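Local coordinates for fatty acid CoA ligase (Marinactinospora thermotolerans, PDB 6H1B), which is an AMP-binding enzyme of the ANL superfamily, built from a large N-terminal domain and a smaller C-terminal domain around a nucleotide site, at residues Y298-A303 and L377-V382; V323-P328 and D388-L393; A278-V283 and V416-P421. The protein carries 1 engineered substitution. All coordinates share one frame; numbering follows the deposited sequence.

Interaction 1: residues Y298-A303 and L377-V382. With AMP (adenosine monophosphate), chain F; EQ2 (1-ethanoyl-9~{H}-pyrido[3,4-b]indole-3-carboxylic acid), chain G.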
# COMPACT_ATOMS: atom_id res chain seq x y z
N TYR A 298 -3.28 8.25 0.36
CA TYR A 298 -4.48 7.42 0.32
C TYR A 298 -4.59 6.82 -1.07
O TYR A 298 -4.52 7.54 -2.06
CB TYR A 298 -5.72 8.26 0.62
CG TYR A 298 -7.06 7.66 0.26
CD1 TYR A 298 -7.37 6.35 0.58
CD2 TYR A 298 -8.04 8.45 -0.33
CE1 TYR A 298 -8.63 5.83 0.29
CE2 TYR A 298 -9.29 7.94 -0.63
CZ TYR A 298 -9.59 6.62 -0.32
OH TYR A 298 -10.80 6.11 -0.64
N GLY A 299 -4.75 5.49 -1.10
CA GLY A 299 -5.00 4.76 -2.33
C GLY A 299 -5.78 3.50 -2.02
O GLY A 299 -6.06 3.20 -0.88
N THR A 300 -6.15 2.77 -3.08
CA THR A 300 -6.71 1.42 -2.98
C THR A 300 -5.99 0.59 -4.03
O THR A 300 -5.31 1.14 -4.88
CB THR A 300 -8.24 1.42 -3.14
OG1 THR A 300 -8.61 1.29 -4.50
CG2 THR A 300 -8.89 2.68 -2.62
N GLN A 301 -6.12 -0.72 -3.97
CA GLN A 301 -5.56 -1.60 -4.97
C GLN A 301 -6.10 -1.23 -6.36
O GLN A 301 -5.36 -1.20 -7.32
CB GLN A 301 -5.88 -3.05 -4.62
CG GLN A 301 -4.94 -3.63 -3.58
CD GLN A 301 -3.79 -4.33 -4.25
OE1 GLN A 301 -3.20 -3.87 -5.25
NE2 GLN A 301 -3.48 -5.49 -3.68
N GLU A 302 -7.40 -0.94 -6.42
CA GLU A 302 -8.10 -0.67 -7.65
C GLU A 302 -7.84 0.77 -8.14
O GLU A 302 -7.83 1.01 -9.32
CB GLU A 302 -9.61 -0.85 -7.45
CG GLU A 302 -10.05 -2.27 -7.14
CD GLU A 302 -10.06 -2.63 -5.67
OE1 GLU A 302 -9.41 -1.93 -4.92
OE2 GLU A 302 -10.75 -3.58 -5.29
N ALA A 303 -7.68 1.73 -7.23
CA ALA A 303 -7.64 3.13 -7.62
C ALA A 303 -6.20 3.65 -7.78
O ALA A 303 -6.01 4.74 -8.30
CB ALA A 303 -8.37 3.94 -6.58
N LEU A 377 -14.80 4.47 -10.42
CA LEU A 377 -14.48 3.38 -9.53
C LEU A 377 -15.05 3.68 -8.16
O LEU A 377 -14.82 4.74 -7.61
CB LEU A 377 -12.96 3.23 -9.46
CG LEU A 377 -12.42 2.32 -8.36
CD1 LEU A 377 -12.98 0.92 -8.52
CD2 LEU A 377 -10.89 2.30 -8.39
N ARG A 378 -15.82 2.73 -7.64
CA ARG A 378 -16.33 2.70 -6.27
C ARG A 378 -15.22 2.14 -5.35
O ARG A 378 -14.99 0.92 -5.32
CB ARG A 378 -17.59 1.83 -6.28
CG ARG A 378 -18.22 1.47 -4.94
CD ARG A 378 -19.55 0.82 -5.26
NE ARG A 378 -20.14 -0.01 -4.22
CZ ARG A 378 -21.43 -0.00 -3.90
NH1 ARG A 378 -22.29 0.76 -4.57
NH2 ARG A 378 -21.88 -0.74 -2.89
N THR A 379 -14.57 3.04 -4.60
CA THR A 379 -13.39 2.73 -3.78
C THR A 379 -13.75 1.75 -2.66
O THR A 379 -12.90 0.97 -2.26
CB THR A 379 -12.80 3.98 -3.11
OG1 THR A 379 -13.80 4.56 -2.27
CG2 THR A 379 -12.31 5.02 -4.09
N GLY A 380 -14.99 1.85 -2.15
CA GLY A 380 -15.44 1.06 -1.00
C GLY A 380 -15.33 1.82 0.31
O GLY A 380 -15.57 1.29 1.39
N ASP A 381 -14.92 3.09 0.20
CA ASP A 381 -14.79 3.96 1.32
C ASP A 381 -15.98 4.91 1.33
O ASP A 381 -16.64 5.09 0.30
CB ASP A 381 -13.48 4.73 1.27
CG ASP A 381 -12.29 3.82 1.52
OD1 ASP A 381 -12.42 2.93 2.38
OD2 ASP A 381 -11.24 4.04 0.85
N VAL A 382 -16.19 5.48 2.51
CA VAL A 382 -17.21 6.47 2.75
C VAL A 382 -16.54 7.68 3.40
O VAL A 382 -15.68 7.54 4.28
CB VAL A 382 -18.33 5.90 3.63
CG1 VAL A 382 -19.19 7.00 4.22
CG2 VAL A 382 -19.16 4.89 2.87
P AMP F . -6.61 -2.41 0.07
O1P AMP F . -6.87 -1.83 -1.32
O2P AMP F . -5.18 -2.95 0.29
O3P AMP F . -7.71 -3.36 0.54
O5' AMP F . -6.79 -1.09 1.02
C5' AMP F . -7.96 -0.31 0.76
C4' AMP F . -8.23 0.63 1.91
O4' AMP F . -7.02 1.04 2.58
C3' AMP F . -8.84 1.92 1.41
O3' AMP F . -10.15 1.66 0.98
C2' AMP F . -8.74 2.77 2.64
O2' AMP F . -9.87 2.56 3.49
C1' AMP F . -7.45 2.23 3.29
N9 AMP F . -6.45 3.31 3.27
C8 AMP F . -5.34 3.44 2.51
N7 AMP F . -4.66 4.60 2.77
C5 AMP F . -5.40 5.19 3.73
C6 AMP F . -5.28 6.45 4.47
N6 AMP F . -4.23 7.26 4.22
N1 AMP F . -6.25 6.71 5.39
C2 AMP F . -7.31 5.86 5.62
N3 AMP F . -7.52 4.69 4.99
C4 AMP F . -6.59 4.35 4.05
C1 EQ2 G . -1.28 5.67 -1.82
C2 EQ2 G . -1.30 4.41 -1.01
O1 EQ2 G . -0.93 4.45 0.15
C3 EQ2 G . -1.77 3.13 -1.64
N1 EQ2 G . -2.53 2.31 -0.88
C4 EQ2 G . -2.98 1.15 -1.39
C5 EQ2 G . -3.78 0.20 -0.51
O2 EQ2 G . -4.05 0.53 0.67
O3 EQ2 G . -4.03 -0.89 -1.02
C6 EQ2 G . -2.70 0.76 -2.70
C7 EQ2 G . -1.94 1.59 -3.51
C8 EQ2 G . -1.48 1.53 -4.87
C9 EQ2 G . -1.63 0.62 -5.93
C10 EQ2 G . -1.06 0.91 -7.14
C11 EQ2 G . -0.31 2.08 -7.34
C12 EQ2 G . -0.16 3.01 -6.33
C13 EQ2 G . -0.75 2.72 -5.10
N2 EQ2 G . -0.74 3.46 -3.93
C14 EQ2 G . -1.46 2.80 -2.97

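Interaction 2: residues V323-P328 and D388-L393. With AMP (adenosine monophosphate), chain F.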
# COMPACT_ATOMS: atom_id res chain seq x y z
N VAL A 323 -7.43 12.72 4.51
CA VAL A 323 -6.48 12.04 3.63
C VAL A 323 -5.81 13.06 2.71
O VAL A 323 -4.75 12.76 2.13
CB VAL A 323 -7.14 10.93 2.79
CG1 VAL A 323 -7.44 9.70 3.64
CG2 VAL A 323 -8.39 11.42 2.06
N GLY A 324 -6.45 14.22 2.57
CA GLY A 324 -5.88 15.31 1.86
C GLY A 324 -6.73 15.72 0.68
O GLY A 324 -7.89 15.31 0.57
N ARG A 325 -6.14 16.59 -0.16
CA ARG A 325 -6.72 17.00 -1.42
C ARG A 325 -6.45 15.89 -2.44
O ARG A 325 -5.40 15.26 -2.40
CB ARG A 325 -6.11 18.33 -1.86
CG ARG A 325 -6.79 19.57 -1.29
CD ARG A 325 -6.27 20.86 -1.94
NE ARG A 325 -6.82 22.07 -1.34
CZ ARG A 325 -6.25 22.75 -0.33
NH1 ARG A 325 -5.04 22.43 0.12
NH2 ARG A 325 -6.90 23.77 0.23
N PRO A 326 -7.40 15.58 -3.34
CA PRO A 326 -7.13 14.66 -4.43
C PRO A 326 -5.93 15.11 -5.26
O PRO A 326 -5.69 16.30 -5.38
CB PRO A 326 -8.40 14.76 -5.29
CG PRO A 326 -9.48 15.14 -4.31
CD PRO A 326 -8.79 16.06 -3.32
N LEU A 327 -5.20 14.15 -5.84
CA LEU A 327 -4.06 14.43 -6.69
C LEU A 327 -4.53 14.98 -8.04
O LEU A 327 -5.68 14.80 -8.42
CB LEU A 327 -3.26 13.14 -6.87
CG LEU A 327 -2.64 12.56 -5.61
CD1 LEU A 327 -2.04 11.21 -5.92
CD2 LEU A 327 -1.59 13.48 -5.03
N PRO A 328 -3.62 15.64 -8.80
CA PRO A 328 -3.91 16.07 -10.17
C PRO A 328 -4.44 14.92 -11.04
O PRO A 328 -3.84 13.81 -11.04
CB PRO A 328 -2.55 16.52 -10.71
CG PRO A 328 -1.74 16.89 -9.50
CD PRO A 328 -2.23 15.96 -8.41
N ASP A 388 -12.45 23.40 2.56
CA ASP A 388 -11.22 23.66 1.80
C ASP A 388 -10.94 22.56 0.77
O ASP A 388 -9.92 22.62 0.10
CB ASP A 388 -10.03 23.76 2.75
CG ASP A 388 -9.93 25.10 3.44
OD1 ASP A 388 -10.94 25.86 3.45
OD2 ASP A 388 -8.85 25.39 3.98
N GLY A 389 -11.81 21.55 0.68
CA GLY A 389 -11.72 20.48 -0.32
C GLY A 389 -10.73 19.37 0.03
O GLY A 389 -10.18 18.73 -0.88
N HIS A 390 -10.51 19.13 1.32
CA HIS A 390 -9.82 17.94 1.80
C HIS A 390 -10.86 16.84 2.02
O HIS A 390 -11.96 17.10 2.58
CB HIS A 390 -9.08 18.21 3.09
CG HIS A 390 -7.96 19.17 2.94
ND1 HIS A 390 -8.15 20.54 3.06
CD2 HIS A 390 -6.63 18.98 2.73
CE1 HIS A 390 -6.99 21.15 2.92
NE2 HIS A 390 -6.04 20.21 2.71
N LEU A 391 -10.52 15.62 1.58
CA LEU A 391 -11.39 14.48 1.76
C LEU A 391 -11.10 13.91 3.15
O LEU A 391 -9.94 13.79 3.56
CB LEU A 391 -11.10 13.46 0.66
CG LEU A 391 -11.90 12.16 0.71
CD1 LEU A 391 -13.37 12.41 0.47
CD2 LEU A 391 -11.37 11.17 -0.31
N HIS A 392 -12.19 13.58 3.86
CA HIS A 392 -12.19 12.90 5.15
C HIS A 392 -12.92 11.56 5.03
O HIS A 392 -14.10 11.55 4.68
CB HIS A 392 -12.88 13.76 6.22
CG HIS A 392 -12.14 14.98 6.63
ND1 HIS A 392 -12.08 16.12 5.83
CD2 HIS A 392 -11.46 15.27 7.76
CE1 HIS A 392 -11.37 17.05 6.44
NE2 HIS A 392 -10.98 16.55 7.62
N LEU A 393 -12.23 10.46 5.30
CA LEU A 393 -12.87 9.13 5.30
C LEU A 393 -13.46 8.87 6.68
O LEU A 393 -12.71 8.82 7.66
CB LEU A 393 -11.83 8.06 4.95
CG LEU A 393 -11.09 8.27 3.64
CD1 LEU A 393 -10.11 7.14 3.37
CD2 LEU A 393 -12.07 8.39 2.50
P AMP F . -6.61 -2.41 0.07
O1P AMP F . -6.87 -1.83 -1.32
O2P AMP F . -5.18 -2.95 0.29
O3P AMP F . -7.71 -3.36 0.54
O5' AMP F . -6.79 -1.09 1.02
C5' AMP F . -7.96 -0.31 0.76
C4' AMP F . -8.23 0.63 1.91
O4' AMP F . -7.02 1.04 2.58
C3' AMP F . -8.84 1.92 1.41
O3' AMP F . -10.15 1.66 0.98
C2' AMP F . -8.74 2.77 2.64
O2' AMP F . -9.87 2.56 3.49
C1' AMP F . -7.45 2.23 3.29
N9 AMP F . -6.45 3.31 3.27
C8 AMP F . -5.34 3.44 2.51
N7 AMP F . -4.66 4.60 2.77
C5 AMP F . -5.40 5.19 3.73
C6 AMP F . -5.28 6.45 4.47
N6 AMP F . -4.23 7.26 4.22
N1 AMP F . -6.25 6.71 5.39
C2 AMP F . -7.31 5.86 5.62
N3 AMP F . -7.52 4.69 4.99
C4 AMP F . -6.59 4.35 4.05

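Interaction 3: residues A278-V283 and V416-P421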
# COMPACT_ATOMS: atom_id res chain seq x y z
N ALA A 278 -5.13 6.32 10.00
CA ALA A 278 -4.12 6.83 10.91
C ALA A 278 -4.81 7.25 12.21
O ALA A 278 -6.00 7.59 12.19
CB ALA A 278 -3.42 7.98 10.26
N VAL A 279 -4.05 7.26 13.30
CA VAL A 279 -4.51 7.73 14.60
C VAL A 279 -4.12 9.20 14.75
O VAL A 279 -2.94 9.52 14.91
CB VAL A 279 -3.92 6.86 15.72
CG1 VAL A 279 -4.48 7.20 17.09
CG2 VAL A 279 -4.09 5.37 15.44
N PRO A 280 -5.07 10.14 14.64
CA PRO A 280 -4.75 11.57 14.56
C PRO A 280 -3.78 12.09 15.62
O PRO A 280 -2.85 12.78 15.30
CB PRO A 280 -6.12 12.24 14.72
CG PRO A 280 -7.08 11.24 14.11
CD PRO A 280 -6.51 9.89 14.50
N SER A 281 -4.00 11.72 16.88
CA SER A 281 -3.16 12.15 18.00
C SER A 281 -1.73 11.63 17.82
O SER A 281 -0.77 12.28 18.21
CB SER A 281 -3.74 11.71 19.31
OG SER A 281 -4.17 10.36 19.24
N ARG A 282 -1.57 10.43 17.25
CA ARG A 282 -0.27 9.84 17.11
C ARG A 282 0.43 10.51 15.92
O ARG A 282 1.66 10.67 15.89
CB ARG A 282 -0.39 8.32 17.01
CG ARG A 282 0.62 7.61 17.91
CD ARG A 282 0.03 6.67 18.95
NE ARG A 282 -0.14 5.27 18.55
CZ ARG A 282 0.77 4.28 18.75
NH1 ARG A 282 2.01 4.56 19.11
NH2 ARG A 282 0.40 3.02 18.61
N VAL A 283 -0.37 10.87 14.92
CA VAL A 283 0.14 11.56 13.77
C VAL A 283 0.63 12.95 14.21
O VAL A 283 1.74 13.35 13.91
CB VAL A 283 -0.94 11.66 12.68
CG1 VAL A 283 -0.68 12.77 11.65
CG2 VAL A 283 -1.15 10.32 11.98
N VAL A 416 -12.18 9.59 18.64
CA VAL A 416 -12.50 10.13 19.96
C VAL A 416 -11.79 9.31 21.03
O VAL A 416 -11.08 9.85 21.86
CB VAL A 416 -14.02 10.22 20.20
CG1 VAL A 416 -14.29 10.70 21.59
CG2 VAL A 416 -14.70 11.16 19.22
N LEU A 417 -11.99 8.01 21.01
CA LEU A 417 -11.33 7.12 21.98
C LEU A 417 -9.83 7.41 22.03
O LEU A 417 -9.25 7.55 23.09
CB LEU A 417 -11.59 5.66 21.62
CG LEU A 417 -13.01 5.17 21.90
CD1 LEU A 417 -13.21 3.76 21.39
CD2 LEU A 417 -13.32 5.23 23.39
N THR A 418 -9.19 7.51 20.86
CA THR A 418 -7.76 7.54 20.73
C THR A 418 -7.20 8.91 21.17
O THR A 418 -6.02 9.02 21.51
CB THR A 418 -7.55 7.04 19.30
OG1 THR A 418 -6.66 5.92 19.26
CG2 THR A 418 -7.25 8.19 18.36
N GLU A 419 -8.04 9.95 21.18
CA GLU A 419 -7.64 11.28 21.65
C GLU A 419 -7.27 11.21 23.13
O GLU A 419 -6.47 12.00 23.58
CB GLU A 419 -8.75 12.33 21.48
CG GLU A 419 -8.83 12.97 20.11
CD GLU A 419 -7.55 13.61 19.57
OE1 GLU A 419 -7.00 14.54 20.29
OE2 GLU A 419 -7.09 13.20 18.44
N HIS A 420 -7.88 10.29 23.89
CA HIS A 420 -7.56 10.16 25.32
C HIS A 420 -6.07 9.87 25.49
O HIS A 420 -5.50 9.06 24.73
CB HIS A 420 -8.41 9.07 25.98
CG HIS A 420 -8.34 9.07 27.47
ND1 HIS A 420 -7.29 8.52 28.16
CD2 HIS A 420 -9.21 9.53 28.39
CE1 HIS A 420 -7.50 8.66 29.46
NE2 HIS A 420 -8.66 9.28 29.63
N PRO A 421 -5.39 10.55 26.43
CA PRO A 421 -3.94 10.43 26.57
C PRO A 421 -3.46 9.03 26.94
O PRO A 421 -2.30 8.73 26.69
CB PRO A 421 -3.57 11.43 27.66
CG PRO A 421 -4.86 11.71 28.36
CD PRO A 421 -5.95 11.56 27.32

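Interaction 1: residues Y298-A303 and L377-V382
The carboxylate oxygen OD2 of D381 is gripped from two directions: the phenol OH of Y298 donates to D381 OD2 at 2.6 Å, and the ribose hydroxyl O3' of AMP donates to the same oxygen. The tyrosine uses the anti lone pair, the one turned away from OD1, and meets the acid from the opposite direction with ring and carboxylate planes 45° apart. D381 OD1 takes its own bond from AMP O2' at 2.8 Å, so one acid holds both ribose hydroxyls. Y298 CG lies anti to the backbone N (chi1 164°), which swings the ring out of strand 294-300 toward D381; AMP N7 lies in the ring plane, at its edge. T379 OG1 accepts from D381 N at 3.1 Å, an ST turn that fixes the corner leading through G380 to the acid; the T379 hydroxyl is also hydrogen-bonded to V350 O.

Where the backbones come nearest (CA atoms of T300 and T379 6.9 Å apart), T300 CG2 packs on T379 CB, between the tyrosine-aspartate bond and the leucine. At the strand end, T300 OG1 accepts from A303 N at 2.9 Å, an ST motif, and Q301 N donates to AMP O1P at 3.0 Å. The carboxylic acid end of EQ2 lies alongside this turn. Farther from the nucleotide, methyl CD2 of L377 rests against A303 CB at 3.5 Å and against E302 CB, while E302 turns its OE2 to the hydroxyl of Y361. Y298 touches AMP directly and, through its bond to OD2, probably also orients the acid that holds the ribose diol.

Interaction 2: residues V323-P328 and D388-L393
Two backbone bonds pin V323 and G324 to L391: V323 N donates to L391 O at 2.9 Å, and L391 N donates to G324 O at 2.8 Å. G324 and L391 form a single antiparallel bridge, a hydrogen-bonded pair. Outward from it, R325 NH2 reaches D388 O in a weak bond of 3.2 Å; the D388 carboxylate lies too far off for a salt bridge. The arginine chain runs extended from CG to NE across H390, with CG over one face of the imidazole, a CH-pi contact 4.2 Å from the ring centroid. H390 CE1 in turn lies over one face of the guanidinium, offset toward its rim, with the two planes 51° apart, while G324 CA sits at the edge of the imidazole. H390 NE2 is hydrogen-bonded to D313 OD1, which would hold the ring's rotation with one face against the arginine.

On the nucleotide side the contact is aliphatic. V323 and L391 lie side by side, V323 CG2 against L391 CB at 3.7 Å, whereas L393 crosses V323 at about a right angle and brings CD1 to V323 CG1 at 3.7 Å. These two methyls lie over one face of the adenine: V323 CG1 is 3.7 Å from AMP N1, and L393 CD1 lies near AMP C2. The arrangement is that of an adenine pocket whose apolar wall is built where the edge of the large mixed sheet meets a strand of the smaller antiparallel sheet.

Interaction 3: residues A278-V283 and V416-P421
The start of helix 280-289, with V279 at its N-cap position, faces the last turn of helix 410-419, and the backbones come nearest where S281 and E419 have their CA atoms 5.8 Å apart. V279 and T418 face each other at 6.9 Å between CA atoms. One polar bond joins the two segments: S281 OG donates to T418 O at 3.2 Å. The serine hydroxyl approaches well above the carbonyl plane, 64° out of it, and does not lie on a lone pair. Its torsion (chi1 45°) sets OG between the backbone N and the carbonyl carbon, on the side of the helix that faces T418.

Next to this bond, CG1 of V279, anti to the backbone N (chi1 -173°), lies against both branches of T418, the methyl CG2 and the hydroxyl OG1, and the two side chains pass at a slant. CG2 of T418 also lies near the serine hydroxyl, 3.9 Å from S281 OG, with the proline ring of P280 close by. E419 bends at chi2, which brings its carboxylate alongside the first turn of the other helix: OE2 is 3.8 Å from S281 N and 4.0 Å from P280 CB. Its other oxygen, OE1, makes a salt bridge to R317.

A carboxylate here would be expected to interact favourably with the helix N-terminus, an effect tempered by its pairing with R317. Between these two segments the contact is light, one serine bond and little packing, consistent with the ANL family, whose C-terminal domain can rotate against the larger one.

Overall arrangement
Interactions 1 and 2 adjoin, their centres about 13 Å apart, and both touch AMP: Y298 packs against V323, L391 and L393, while strands 381-385 and 391-396 are neighbours in the antiparallel sheet. Their segments alternate along the chain, and the strands near one edge of the large mixed sheet meet the smaller sheet twice, by side chains at the ribose in interaction 1 and by a backbone bridge near the adenine in interaction 2. Interaction 3 stands apart, about 24 Å from interaction 1 and 20 Å from interaction 2 between centres, yet both are nested in sequence between its segments. Helix 280-289 is followed in the chain by strand 294-300, linking the domain contact in sequence to the nucleotide site.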